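Local coordinates for capsular polysaccharide export system protein KpsC (PDB 6MGD), which probably transfers Kdo in beta-2,7 linkage, from a cytidine monophosphate-activated donor, while the glycolipid anchor of Gram-negative bacterial capsules is built, at residues 42-47 with 62-67; 111-116 with 280-285; 121-126 with 293-298; 129-134 with 250-255; 159-164 with 241-246. All blocks are in the same frame, centred on the assembly; numbering follows the deposited sequence.

Contact 1. Residues 42-47 with 62-67; sequences GKIRLL and KSVEVY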
# COMPACT_ATOMS: atom_id res chain seq x y z
N GLY A 42 11.57 -31.68 3.26
CA GLY A 42 12.79 -30.92 3.51
C GLY A 42 12.60 -29.43 3.60
O GLY A 42 13.16 -28.79 4.51
N LYS A 43 11.84 -28.84 2.69
CA LYS A 43 11.52 -27.42 2.72
C LYS A 43 10.30 -27.18 1.84
O LYS A 43 10.09 -27.88 0.84
CB LYS A 43 12.70 -26.56 2.24
CG LYS A 43 13.14 -26.84 0.82
CD LYS A 43 14.22 -25.86 0.37
CE LYS A 43 15.46 -25.97 1.22
NZ LYS A 43 16.54 -25.05 0.75
N ILE A 44 9.49 -26.19 2.23
CA ILE A 44 8.27 -25.85 1.51
C ILE A 44 8.22 -24.34 1.30
O ILE A 44 8.84 -23.56 2.03
CB ILE A 44 7.00 -26.32 2.25
CG1 ILE A 44 6.82 -25.54 3.56
CG2 ILE A 44 7.04 -27.82 2.52
CD1 ILE A 44 5.50 -25.80 4.25
N ARG A 45 7.47 -23.94 0.28
CA ARG A 45 7.17 -22.54 0.00
C ARG A 45 5.71 -22.30 0.37
O ARG A 45 4.80 -22.84 -0.27
CB ARG A 45 7.43 -22.20 -1.46
CG ARG A 45 8.89 -22.19 -1.87
CD ARG A 45 9.02 -21.97 -3.36
NE ARG A 45 10.35 -21.49 -3.74
CZ ARG A 45 11.34 -22.26 -4.15
NH1 ARG A 45 12.51 -21.73 -4.47
NH2 ARG A 45 11.17 -23.58 -4.23
N LEU A 46 5.48 -21.50 1.40
CA LEU A 46 4.14 -21.22 1.90
C LEU A 46 3.70 -19.84 1.43
O LEU A 46 4.45 -18.86 1.56
CB LEU A 46 4.09 -21.31 3.42
CG LEU A 46 2.70 -21.25 4.05
CD1 LEU A 46 1.87 -22.45 3.61
CD2 LEU A 46 2.80 -21.19 5.57
N LEU A 47 2.48 -19.76 0.90
CA LEU A 47 1.86 -18.49 0.53
C LEU A 47 0.89 -18.09 1.62
O LEU A 47 -0.10 -18.78 1.87
CB LEU A 47 1.15 -18.60 -0.82
CG LEU A 47 2.05 -18.85 -2.03
CD1 LEU A 47 1.24 -18.98 -3.31
CD2 LEU A 47 3.08 -17.74 -2.16
N LYS A 62 13.13 -22.12 9.73
CA LYS A 62 13.68 -21.45 8.56
C LYS A 62 13.49 -22.25 7.27
O LYS A 62 13.65 -21.68 6.19
CB LYS A 62 15.17 -21.16 8.77
CG LYS A 62 15.68 -19.98 7.95
CD LYS A 62 17.02 -19.46 8.44
CE LYS A 62 18.17 -20.06 7.65
NZ LYS A 62 19.46 -19.38 7.98
N SER A 63 13.14 -23.53 7.35
CA SER A 63 12.88 -24.31 6.15
C SER A 63 11.52 -24.04 5.54
O SER A 63 11.26 -24.47 4.41
CB SER A 63 13.02 -25.81 6.45
OG SER A 63 14.36 -26.14 6.77
N VAL A 64 10.63 -23.33 6.24
CA VAL A 64 9.34 -22.92 5.69
C VAL A 64 9.53 -21.52 5.11
O VAL A 64 9.51 -20.53 5.84
CB VAL A 64 8.24 -22.95 6.75
CG1 VAL A 64 6.91 -22.52 6.14
CG2 VAL A 64 8.12 -24.34 7.35
N GLU A 65 9.73 -21.45 3.80
CA GLU A 65 9.90 -20.17 3.12
C GLU A 65 8.54 -19.50 2.98
O GLU A 65 7.64 -20.03 2.32
CB GLU A 65 10.55 -20.37 1.76
CG GLU A 65 10.89 -19.07 1.04
CD GLU A 65 11.61 -19.30 -0.28
OE1 GLU A 65 11.68 -20.47 -0.72
OE2 GLU A 65 12.10 -18.32 -0.87
N VAL A 66 8.38 -18.34 3.61
CA VAL A 66 7.10 -17.65 3.69
C VAL A 66 7.08 -16.50 2.70
O VAL A 66 7.99 -15.66 2.69
CB VAL A 66 6.83 -17.15 5.12
CG1 VAL A 66 5.57 -16.29 5.15
CG2 VAL A 66 6.70 -18.32 6.08
N TYR A 67 6.05 -16.47 1.86
CA TYR A 67 5.75 -15.32 1.01
C TYR A 67 4.48 -14.67 1.55
O TYR A 67 3.45 -15.34 1.69
CB TYR A 67 5.56 -15.75 -0.44
CG TYR A 67 6.83 -16.17 -1.14
CD1 TYR A 67 7.35 -17.44 -0.97
CD2 TYR A 67 7.50 -15.29 -1.98
CE1 TYR A 67 8.52 -17.83 -1.61
CE2 TYR A 67 8.67 -15.67 -2.62
CZ TYR A 67 9.17 -16.94 -2.43
OH TYR A 67 10.32 -17.32 -3.07
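Over one face of the Arg45 guanidinium sits the carboxylate oxygen OE1 of Glu65, while Tyr67 OH lies at the group's edge, close to its plane. The two planes of the Arg45-Glu65 pair are turned 42° apart. Glu65 OE1 is 3.5 Å from Arg45 NE but well out of the guanidinium plane, so this salt bridge rests on charge alone and no N-H is directed at the oxygen. Both chains run extended side by side and point the same way; Arg45 CG, anti to its carbonyl carbon (chi1 -69°), is itself brought to 3.5 Å from Glu65 OE1. At the edge of the Tyr67 ring, near its plane, is Leu46 O, and Leu47 CD2 approaches the ring obliquely and lies 3.6 Å from Tyr67 CB. Phe4 of strand 4-7 meets the same tyrosine ring edge-to-face. Beneath these groups, residues 44-47 and 64-67 pair as neighbouring parallel strands, the two strands of a beta-alpha-beta unit whose helix is 52-56, within a mixed sheet. Ile44 N donates to Ser63 O, Glu65 N to Ile44 O, Leu46 N to Glu65 O and Tyr67 N to Leu46 O, at 2.8 to 3.3 Å. On the other face of the sheet, Ile44 and Val64 lie alongside each other, CG1 to CG1 4.0 Å. Leu46 CB also touches Val64 CG1, and helix 31-41 covers Ile44 and Val64 through Val34, Leu37 and Cys38.

Contact 2. Residues 111-116 with 280-285; sequences LARKFD and RNIKLS
Apolar contact joins Leu111, in the last turn of helix 105-112, to Ile282: Leu111 CD1 lies 3.9 Å from Ile282 CG1, and the two side chains cross at about a right angle. Ile282 and Leu284 also meet the guanidinium of Arg113, both over one face. Ile282 CG2 comes to 3.3 Å from Arg113 NH1, and Leu284 CD2 to 3.8 Å from Arg113 NH2. The Arg113 chain is bent at NE (chi3 -55°), and beyond this bend the guanidinium turns its face to the two aliphatic side chains.

Polar contact between the segments runs through one water. It accepts from Lys283 N at 2.6 Å, donates to Lys283 O at 2.7 Å and takes a weak bond from Arg113 NH1 at 3.3 Å. The main charged partner of Arg113 is Glu288 of helix 286-296, bound through NH2.

Arg113, with positive phi, is the first residue beyond helix 105-112, so the contact ties a helix C-terminal end to the loop entering another helix at the protein surface. Ser285 is the N-cap of that second helix, 286-296, and its capping side chain, together with Glu288, which accepts from Ser285 N, is consistent with a capping box.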
# COMPACT_ATOMS: atom_id res chain seq x y z
N LEU A 111 16.56 0.50 -0.63
CA LEU A 111 17.86 0.74 -0.01
C LEU A 111 18.99 0.40 -0.96
O LEU A 111 19.93 1.18 -1.13
CB LEU A 111 17.98 -0.04 1.30
CG LEU A 111 19.37 -0.17 1.93
CD1 LEU A 111 20.01 1.19 2.18
CD2 LEU A 111 19.28 -0.96 3.22
N ALA A 112 18.94 -0.79 -1.58
CA ALA A 112 19.95 -1.15 -2.57
C ALA A 112 19.91 -0.19 -3.76
O ALA A 112 20.96 0.09 -4.36
CB ALA A 112 19.75 -2.59 -3.03
N ARG A 113 18.72 0.31 -4.10
CA ARG A 113 18.48 1.37 -5.08
C ARG A 113 19.36 1.28 -6.32
O ARG A 113 19.77 2.31 -6.87
CB ARG A 113 18.64 2.75 -4.42
CG ARG A 113 20.02 3.04 -3.82
CD ARG A 113 19.98 4.23 -2.87
NE ARG A 113 19.43 5.43 -3.50
CZ ARG A 113 19.65 6.66 -3.07
NH1 ARG A 113 20.43 6.87 -2.02
NH2 ARG A 113 19.11 7.70 -3.70
N LYS A 114 19.63 0.07 -6.79
CA LYS A 114 20.32 -0.10 -8.07
C LYS A 114 19.31 0.17 -9.18
O LYS A 114 18.69 -0.74 -9.72
CB LYS A 114 20.93 -1.50 -8.19
CG LYS A 114 20.69 -2.39 -6.98
CD LYS A 114 21.82 -3.40 -6.78
CE LYS A 114 21.97 -4.34 -7.96
NZ LYS A 114 22.98 -3.87 -8.95
N PHE A 115 19.15 1.45 -9.51
CA PHE A 115 18.17 1.89 -10.51
C PHE A 115 18.93 2.51 -11.68
O PHE A 115 19.37 3.66 -11.60
CB PHE A 115 17.18 2.88 -9.91
CG PHE A 115 16.34 2.30 -8.80
CD1 PHE A 115 16.00 0.96 -8.79
CD2 PHE A 115 15.90 3.11 -7.76
CE1 PHE A 115 15.22 0.43 -7.77
CE2 PHE A 115 15.13 2.59 -6.74
CZ PHE A 115 14.79 1.25 -6.74
N ASP A 116 19.06 1.76 -12.77
CA ASP A 116 19.77 2.26 -13.94
C ASP A 116 18.93 3.32 -14.64
O ASP A 116 17.78 3.60 -14.27
CB ASP A 116 20.11 1.11 -14.89
CG ASP A 116 18.89 0.49 -15.52
OD1 ASP A 116 17.85 0.38 -14.84
OD2 ASP A 116 18.97 0.11 -16.71
N ARG A 280 14.84 3.96 8.55
CA ARG A 280 15.01 4.51 7.21
C ARG A 280 15.82 5.79 7.27
O ARG A 280 15.42 6.75 7.95
CB ARG A 280 13.66 4.75 6.54
CG ARG A 280 12.85 3.47 6.34
CD ARG A 280 11.49 3.74 5.72
NE ARG A 280 10.60 2.60 5.88
CZ ARG A 280 9.31 2.61 5.55
NH1 ARG A 280 8.75 3.71 5.05
NH2 ARG A 280 8.57 1.52 5.73
N ASN A 281 16.96 5.82 6.57
CA ASN A 281 17.82 6.98 6.49
C ASN A 281 17.94 7.57 5.09
O ASN A 281 18.40 8.70 4.95
CB ASN A 281 19.24 6.64 6.98
CG ASN A 281 19.24 5.97 8.34
OD1 ASN A 281 18.94 4.79 8.46
ND2 ASN A 281 19.60 6.73 9.37
N ILE A 282 17.53 6.83 4.06
CA ILE A 282 17.80 7.20 2.68
C ILE A 282 16.82 8.27 2.22
O ILE A 282 15.62 8.23 2.55
CB ILE A 282 17.74 5.95 1.78
CG1 ILE A 282 18.54 4.81 2.41
CG2 ILE A 282 18.25 6.26 0.38
CD1 ILE A 282 20.01 5.14 2.64
N LYS A 283 17.33 9.24 1.46
CA LYS A 283 16.51 10.26 0.82
C LYS A 283 16.33 9.87 -0.65
O LYS A 283 17.31 9.75 -1.39
CB LYS A 283 17.16 11.64 0.94
CG LYS A 283 16.44 12.74 0.18
CD LYS A 283 15.09 13.04 0.80
CE LYS A 283 14.36 14.15 0.04
NZ LYS A 283 14.08 13.77 -1.37
N LEU A 284 15.08 9.65 -1.06
CA LEU A 284 14.77 9.19 -2.40
C LEU A 284 14.06 10.27 -3.20
O LEU A 284 13.50 11.22 -2.65
CB LEU A 284 13.90 7.93 -2.36
CG LEU A 284 14.52 6.63 -1.84
CD1 LEU A 284 13.49 5.52 -1.84
CD2 LEU A 284 15.73 6.24 -2.68
N SER A 285 14.08 10.10 -4.52
CA SER A 285 13.28 10.92 -5.42
C SER A 285 11.99 10.18 -5.77
O SER A 285 11.87 8.97 -5.56
CB SER A 285 14.06 11.26 -6.69
OG SER A 285 14.15 10.14 -7.55
O HOH W 1 19.52 9.23 0.14

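Contact 3. Residues 121-126 with 293-298; sequences ERAQRV and ALLLYP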
# COMPACT_ATOMS: atom_id res chain seq x y z
N GLU A 121 13.40 6.10 -16.62
CA GLU A 121 12.54 6.61 -17.69
C GLU A 121 11.12 6.09 -17.54
O GLU A 121 10.15 6.85 -17.58
CB GLU A 121 13.10 6.24 -19.06
CG GLU A 121 14.57 6.55 -19.26
CD GLU A 121 14.89 8.02 -19.10
OE1 GLU A 121 16.02 8.34 -18.67
OE2 GLU A 121 14.02 8.87 -19.40
N ARG A 122 10.98 4.77 -17.36
CA ARG A 122 9.65 4.18 -17.19
C ARG A 122 8.93 4.77 -15.99
O ARG A 122 7.73 5.06 -16.06
CB ARG A 122 9.77 2.66 -17.05
CG ARG A 122 10.40 1.95 -18.23
CD ARG A 122 10.65 0.50 -17.87
NE ARG A 122 9.51 -0.06 -17.15
CZ ARG A 122 9.57 -1.16 -16.41
NH1 ARG A 122 10.72 -1.82 -16.28
NH2 ARG A 122 8.49 -1.61 -15.79
N ALA A 123 9.65 4.95 -14.88
CA ALA A 123 9.04 5.54 -13.69
C ALA A 123 8.48 6.93 -13.98
O ALA A 123 7.40 7.28 -13.51
CB ALA A 123 10.05 5.60 -12.55
N GLN A 124 9.21 7.72 -14.76
CA GLN A 124 8.71 9.04 -15.13
C GLN A 124 7.51 8.93 -16.07
O GLN A 124 6.59 9.75 -16.00
CB GLN A 124 9.82 9.88 -15.77
CG GLN A 124 9.42 11.33 -15.99
CD GLN A 124 8.87 11.98 -14.74
OE1 GLN A 124 9.45 11.87 -13.66
NE2 GLN A 124 7.73 12.65 -14.87
N ARG A 125 7.51 7.93 -16.95
CA ARG A 125 6.35 7.71 -17.82
C ARG A 125 5.14 7.26 -17.02
O ARG A 125 4.01 7.67 -17.30
CB ARG A 125 6.69 6.68 -18.90
CG ARG A 125 7.87 7.06 -19.80
CD ARG A 125 7.42 7.77 -21.07
NE ARG A 125 6.71 9.02 -20.79
CZ ARG A 125 7.30 10.20 -20.62
NH1 ARG A 125 6.57 11.28 -20.37
NH2 ARG A 125 8.62 10.30 -20.69
N VAL A 126 5.35 6.41 -16.00
CA VAL A 126 4.24 5.93 -15.19
C VAL A 126 3.65 7.07 -14.37
O VAL A 126 2.43 7.15 -14.18
CB VAL A 126 4.69 4.76 -14.30
CG1 VAL A 126 3.60 4.37 -13.31
CG2 VAL A 126 5.08 3.56 -15.16
N ALA A 293 8.40 0.82 -5.93
CA ALA A 293 7.10 0.39 -5.41
C ALA A 293 6.18 -0.12 -6.51
O ALA A 293 5.42 -1.07 -6.29
CB ALA A 293 6.44 1.54 -4.66
N LEU A 294 6.22 0.49 -7.70
CA LEU A 294 5.29 0.16 -8.77
C LEU A 294 5.87 -0.75 -9.84
O LEU A 294 5.13 -1.58 -10.39
CB LEU A 294 4.78 1.44 -9.44
CG LEU A 294 3.75 2.25 -8.65
CD1 LEU A 294 3.31 3.47 -9.43
CD2 LEU A 294 2.56 1.37 -8.30
N LEU A 295 7.15 -0.64 -10.15
CA LEU A 295 7.74 -1.35 -11.28
C LEU A 295 8.39 -2.67 -10.91
O LEU A 295 8.20 -3.67 -11.61
CB LEU A 295 8.76 -0.45 -11.99
CG LEU A 295 8.24 0.46 -13.11
CD1 LEU A 295 7.05 1.31 -12.66
CD2 LEU A 295 9.36 1.35 -13.63
N LEU A 296 9.16 -2.72 -9.82
CA LEU A 296 9.89 -3.92 -9.43
C LEU A 296 9.18 -4.75 -8.37
O LEU A 296 9.18 -5.98 -8.44
CB LEU A 296 11.28 -3.55 -8.92
CG LEU A 296 12.27 -2.98 -9.93
CD1 LEU A 296 13.50 -2.42 -9.23
CD2 LEU A 296 12.67 -4.04 -10.94
N TYR A 297 8.56 -4.10 -7.38
CA TYR A 297 8.02 -4.83 -6.23
C TYR A 297 6.82 -5.71 -6.60
O TYR A 297 6.84 -6.91 -6.27
CB TYR A 297 7.68 -3.85 -5.11
CG TYR A 297 7.20 -4.47 -3.82
CD1 TYR A 297 7.98 -5.41 -3.14
CD2 TYR A 297 5.99 -4.09 -3.26
CE1 TYR A 297 7.55 -5.97 -1.95
CE2 TYR A 297 5.55 -4.64 -2.06
CZ TYR A 297 6.33 -5.58 -1.42
OH TYR A 297 5.90 -6.13 -0.23
N PRO A 298 5.77 -5.21 -7.25
CA PRO A 298 4.60 -6.05 -7.49
C PRO A 298 4.66 -6.78 -8.82
O PRO A 298 5.34 -6.36 -9.77
CB PRO A 298 3.43 -5.04 -7.48
CG PRO A 298 4.08 -3.66 -7.56
CD PRO A 298 5.55 -3.86 -7.79
O HOH W 2 6.93 -3.33 -14.53
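A single water bridges Arg122 and Leu295, accepting from Arg122 NH2 at 2.6 Å, a weak bond, and donating to Leu295 O at 3.2 Å. It lies at the edge of the guanidinium, in its plane, while the leucine covers one face: Leu295 CD2 sits 3.6 Å above the plane, nearer the edge of the group than its centre, and Leu295 CG is 3.4 Å from Arg122 NH2. A bend at chi3 (43°) sets Arg122 NE out of line with the chain before it, and the flat group beyond lies against Leu295. Arg122 NE has its own charged partner, Glu312 of helix 311-322. An alanine at Arg122 would probably leave Glu312 without its mate and uncover the Leu295 side chain where the guanidinium lay. Further along helix 117-132, Val126 spreads its two methyls between neighbouring leucines, CG1 to Leu294 CD1 at 4.0 Å and CG2 to Leu295 CD1 at 3.9 Å. The contact is helix-helix packing, in which consecutive leucines of helix 286-296, where it widens into a pi-type turn, meet one side of helix 117-132.

Contact 4. Residues 129-134 with 250-255; sequences LLRRYK and ALIAGK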
# COMPACT_ATOMS: atom_id res chain seq x y z
N LEU A 129 1.63 9.09 -16.75
CA LEU A 129 0.43 8.34 -17.12
C LEU A 129 -0.63 8.41 -16.03
O LEU A 129 -1.81 8.60 -16.31
CB LEU A 129 0.79 6.88 -17.40
CG LEU A 129 1.06 6.46 -18.85
CD1 LEU A 129 1.40 4.98 -18.90
CD2 LEU A 129 -0.15 6.76 -19.72
N LEU A 130 -0.22 8.26 -14.76
CA LEU A 130 -1.18 8.25 -13.66
C LEU A 130 -1.81 9.62 -13.46
O LEU A 130 -3.03 9.72 -13.25
CB LEU A 130 -0.50 7.78 -12.38
CG LEU A 130 -0.05 6.32 -12.30
CD1 LEU A 130 0.64 6.03 -10.97
CD2 LEU A 130 -1.22 5.38 -12.52
N ARG A 131 -1.01 10.68 -13.53
CA ARG A 131 -1.54 12.02 -13.34
C ARG A 131 -2.60 12.38 -14.38
O ARG A 131 -3.51 13.17 -14.10
CB ARG A 131 -0.41 13.05 -13.38
CG ARG A 131 0.57 12.95 -12.22
CD ARG A 131 1.73 13.92 -12.41
NE ARG A 131 2.63 13.92 -11.27
CZ ARG A 131 3.76 14.61 -11.21
NH1 ARG A 131 4.14 15.36 -12.23
NH2 ARG A 131 4.52 14.55 -10.12
N ARG A 132 -2.50 11.80 -15.58
CA ARG A 132 -3.42 12.14 -16.66
C ARG A 132 -4.68 11.29 -16.67
O ARG A 132 -5.75 11.79 -17.04
CB ARG A 132 -2.71 12.01 -18.01
CG ARG A 132 -1.59 13.01 -18.21
CD ARG A 132 -1.30 13.21 -19.68
NE ARG A 132 -0.21 14.15 -19.90
CZ ARG A 132 0.05 14.74 -21.06
NH1 ARG A 132 -0.73 14.51 -22.11
NH2 ARG A 132 1.06 15.58 -21.17
N TYR A 133 -4.60 10.02 -16.28
CA TYR A 133 -5.81 9.21 -16.17
C TYR A 133 -6.47 9.36 -14.80
O TYR A 133 -7.40 8.60 -14.49
CB TYR A 133 -5.50 7.76 -16.52
CG TYR A 133 -5.38 7.63 -18.02
CD1 TYR A 133 -4.14 7.69 -18.65
CD2 TYR A 133 -6.51 7.54 -18.82
CE1 TYR A 133 -4.03 7.62 -20.03
CE2 TYR A 133 -6.41 7.47 -20.20
CZ TYR A 133 -5.17 7.50 -20.79
OH TYR A 133 -5.07 7.43 -22.17
N LYS A 134 -5.95 10.27 -13.97
CA LYS A 134 -6.66 11.10 -12.99
C LYS A 134 -5.68 11.58 -11.92
O LYS A 134 -5.95 12.56 -11.22
CB LYS A 134 -7.83 10.40 -12.31
CG LYS A 134 -8.89 11.38 -11.82
CD LYS A 134 -9.80 11.81 -12.96
CE LYS A 134 -10.78 10.70 -13.30
NZ LYS A 134 -11.33 10.13 -12.04
N ALA A 250 -1.14 10.86 -3.65
CA ALA A 250 -0.91 12.30 -3.58
C ALA A 250 0.52 12.65 -3.97
O ALA A 250 0.76 13.68 -4.61
CB ALA A 250 -1.22 12.82 -2.17
N LEU A 251 1.48 11.80 -3.60
CA LEU A 251 2.86 12.01 -4.01
C LEU A 251 3.00 11.99 -5.52
O LEU A 251 3.69 12.83 -6.10
CB LEU A 251 3.77 10.96 -3.37
CG LEU A 251 4.28 11.25 -1.96
CD1 LEU A 251 5.03 10.04 -1.42
CD2 LEU A 251 5.17 12.48 -1.98
N ILE A 252 2.36 11.02 -6.18
CA ILE A 252 2.37 10.96 -7.63
C ILE A 252 1.74 12.21 -8.22
O ILE A 252 2.20 12.75 -9.24
CB ILE A 252 1.67 9.68 -8.11
CG1 ILE A 252 2.34 8.45 -7.50
CG2 ILE A 252 1.68 9.59 -9.63
CD1 ILE A 252 1.54 7.17 -7.60
N ALA A 253 0.67 12.71 -7.59
CA ALA A 253 0.05 13.94 -8.05
C ALA A 253 0.91 15.17 -7.78
O ALA A 253 0.64 16.23 -8.35
CB ALA A 253 -1.33 14.11 -7.40
N GLY A 254 1.92 15.06 -6.92
CA GLY A 254 2.82 16.15 -6.63
C GLY A 254 2.44 17.00 -5.43
O GLY A 254 3.13 17.98 -5.14
N LYS A 255 1.36 16.65 -4.73
CA LYS A 255 0.95 17.45 -3.58
C LYS A 255 1.76 17.07 -2.34
O LYS A 255 2.04 15.89 -2.12
CB LYS A 255 -0.55 17.25 -3.31
CG LYS A 255 -1.46 17.93 -4.32
CD LYS A 255 -1.31 19.44 -4.25
CE LYS A 255 -2.18 20.14 -5.27
NZ LYS A 255 -2.00 21.61 -5.23
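Arg131 and Ala253 bring the final turns of two helices together, their CA atoms 5.8 Å apart, as helix 117-132 approaches the C-terminal end of helix 246-253. From the first of these, Arg131 sends an extended chain across to the backbone of the second. Its CG is anti to the carbonyl carbon (chi1 -67°), and chi2 and chi3 are both near 175°, carrying NE straight outward. Arg131 NE donates to Ile252 O with an N-H...O angle of 169°; the modelled separation is very short, so its exact length is doubtful. Arg131 NH2 adds a weak bond to the same Ile252 O at 3.1 Å. Ile252 O thus faces both NE and NH2 at the edge of the guanidinium, near its plane, while Ala253 O lies over a face. The receiving helix closes in a Schellman motif: Gly254 adopts positive phi, Gly254 N bonds to Leu251 O at 3.0 Å, and Lys255 N bonds to Ala250 O, also at 3.0 Å. Carbonyls at such a helix end carry partial negative charge, which would be expected to favour an arginine there. A side chain at Gly254 would jam against the preceding carbonyl. Leu130 CD1 meets Ile252 CD1 at 3.7 Å, and Leu130 CB rests 3.9 Å from Ile252 CG2. Leu130 continues onto Leu294 of helix 286-296 and Ile315 of helix 311-322.

Contact 5. Residues 159-164 with 241-246; sequences PGQVES and VLTSLF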
# COMPACT_ATOMS: atom_id res chain seq x y z
N PRO A 159 -7.71 11.66 4.63
CA PRO A 159 -8.52 10.49 4.25
C PRO A 159 -8.63 9.52 5.41
O PRO A 159 -7.62 9.05 5.94
CB PRO A 159 -7.72 9.88 3.08
CG PRO A 159 -6.31 10.26 3.37
CD PRO A 159 -6.34 11.60 4.08
N GLY A 160 -9.86 9.24 5.83
CA GLY A 160 -10.07 8.26 6.88
C GLY A 160 -9.78 6.85 6.40
O GLY A 160 -9.88 6.53 5.22
N GLN A 161 -9.42 5.99 7.35
CA GLN A 161 -9.14 4.59 7.07
C GLN A 161 -10.06 3.71 7.90
O GLN A 161 -10.68 4.15 8.87
CB GLN A 161 -7.68 4.24 7.39
CG GLN A 161 -6.64 5.00 6.58
CD GLN A 161 -5.22 4.59 6.94
OE1 GLN A 161 -4.33 5.43 7.04
NE2 GLN A 161 -5.01 3.29 7.12
N VAL A 162 -10.14 2.44 7.51
CA VAL A 162 -10.76 1.43 8.35
C VAL A 162 -9.79 1.10 9.47
O VAL A 162 -8.67 0.65 9.21
CB VAL A 162 -11.13 0.18 7.54
CG1 VAL A 162 -12.18 -0.64 8.28
CG2 VAL A 162 -11.63 0.58 6.16
N GLU A 163 -10.21 1.33 10.71
CA GLU A 163 -9.28 1.27 11.84
C GLU A 163 -8.77 -0.14 12.11
O GLU A 163 -7.70 -0.30 12.71
CB GLU A 163 -9.93 1.85 13.09
CG GLU A 163 -10.17 3.34 13.00
CD GLU A 163 -10.95 3.89 14.18
OE1 GLU A 163 -11.50 3.09 14.96
OE2 GLU A 163 -11.00 5.13 14.33
N SER A 164 -9.50 -1.17 11.68
CA SER A 164 -9.06 -2.55 11.86
C SER A 164 -8.06 -3.00 10.81
O SER A 164 -7.71 -4.19 10.78
CB SER A 164 -10.27 -3.48 11.86
OG SER A 164 -10.96 -3.41 10.63
N VAL A 241 -2.10 12.12 6.29
CA VAL A 241 -2.59 10.75 6.37
C VAL A 241 -1.96 10.06 7.57
O VAL A 241 -1.07 10.59 8.23
CB VAL A 241 -2.28 9.95 5.08
CG1 VAL A 241 -2.75 10.71 3.86
CG2 VAL A 241 -0.80 9.63 4.99
N LEU A 242 -2.44 8.85 7.85
CA LEU A 242 -1.82 7.96 8.82
C LEU A 242 -0.94 6.95 8.08
O LEU A 242 0.28 7.13 7.98
CB LEU A 242 -2.87 7.26 9.68
CG LEU A 242 -2.41 6.54 10.95
CD1 LEU A 242 -1.64 7.49 11.86
CD2 LEU A 242 -3.60 5.94 11.70
N THR A 243 -1.55 5.89 7.54
CA THR A 243 -0.84 4.93 6.70
C THR A 243 -1.55 4.69 5.37
O THR A 243 -1.34 3.65 4.74
CB THR A 243 -0.65 3.59 7.42
OG1 THR A 243 -1.93 2.98 7.64
CG2 THR A 243 0.07 3.78 8.75
N SER A 244 -2.40 5.62 4.94
CA SER A 244 -3.25 5.37 3.78
C SER A 244 -2.45 5.35 2.49
O SER A 244 -1.55 6.17 2.27
CB SER A 244 -4.34 6.44 3.69
OG SER A 244 -5.28 6.12 2.68
N LEU A 245 -2.78 4.40 1.61
CA LEU A 245 -2.26 4.40 0.25
C LEU A 245 -2.64 5.68 -0.49
O LEU A 245 -1.96 6.06 -1.45
CB LEU A 245 -2.78 3.17 -0.50
CG LEU A 245 -2.27 2.90 -1.91
CD1 LEU A 245 -0.77 2.67 -1.91
CD2 LEU A 245 -3.00 1.70 -2.52
N PHE A 246 -3.71 6.34 -0.05
CA PHE A 246 -4.10 7.64 -0.57
C PHE A 246 -2.92 8.61 -0.61
O PHE A 246 -2.80 9.42 -1.54
CB PHE A 246 -5.23 8.20 0.29
CG PHE A 246 -6.03 9.28 -0.36
CD1 PHE A 246 -5.74 10.62 -0.11
CD2 PHE A 246 -7.09 8.97 -1.19
CE1 PHE A 246 -6.49 11.62 -0.70
CE2 PHE A 246 -7.84 9.97 -1.78
CZ PHE A 246 -7.54 11.30 -1.54
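Gln161 holds the 241-246 loop by both ends of its amide. Its CG is anti to the carbonyl carbon (chi1 -61°), and the chain extends beyond it to carry the amide across. Thr243 N donates to Gln161 OE1 at 2.9 Å, in the plane of that carbonyl, and Gln161 NE2 donates to Thr243 OG1 at 3.1 Å, with the hydroxyl only 3° out of the amide plane. Both bonds together fix the amide's rotation. Thr243 OG1 is also bonded to Ser167 OG. An alanine at Gln161 would probably leave Thr243 N without this acceptor and Thr243 OG1 without the NE2 donor, within a buried contact. Ser244 OG accepts from Phe246 N at 3.2 Å, a capping bond at the start of helix 246-253.

Farther out, Pro159 packs against both Val241 and Phe246. Pro159 CB stands over the face of the Phe246 ring, 4.2 Å from its centroid and 26° off the normal, a CH-pi contact, while Pro159 CG touches Val241 CG1 at 3.6 Å. Strands 155-159 and 238-241 are parallel neighbours in a sheet of this GT-B clan protein; from their C-terminal ends the segments run into the loops toward helices 166-169 and 246-253.

Contacts 3 and 5 are buried, contacts 1 and 4 partly buried, and contact 2 lies at the surface. Contact 1 belongs to the mixed sheet and contact 5 to the parallel one, their centres 32 Å apart on opposite sides of the chain's centre; backbone pairing carries the first, a side-chain amide the second. Contacts 3 and 4 share helix 117-132 and touch through Leu294 and Leu130, while contact 2 meets contact 3 through Phe115 and Leu296. In all three an arginine reaches across, laid against aliphatic groups in contacts 2 and 3 but bonded to a helix-end carbonyl in contact 4. Contacts 4 and 5 adjoin along helix 246-253, one at each end.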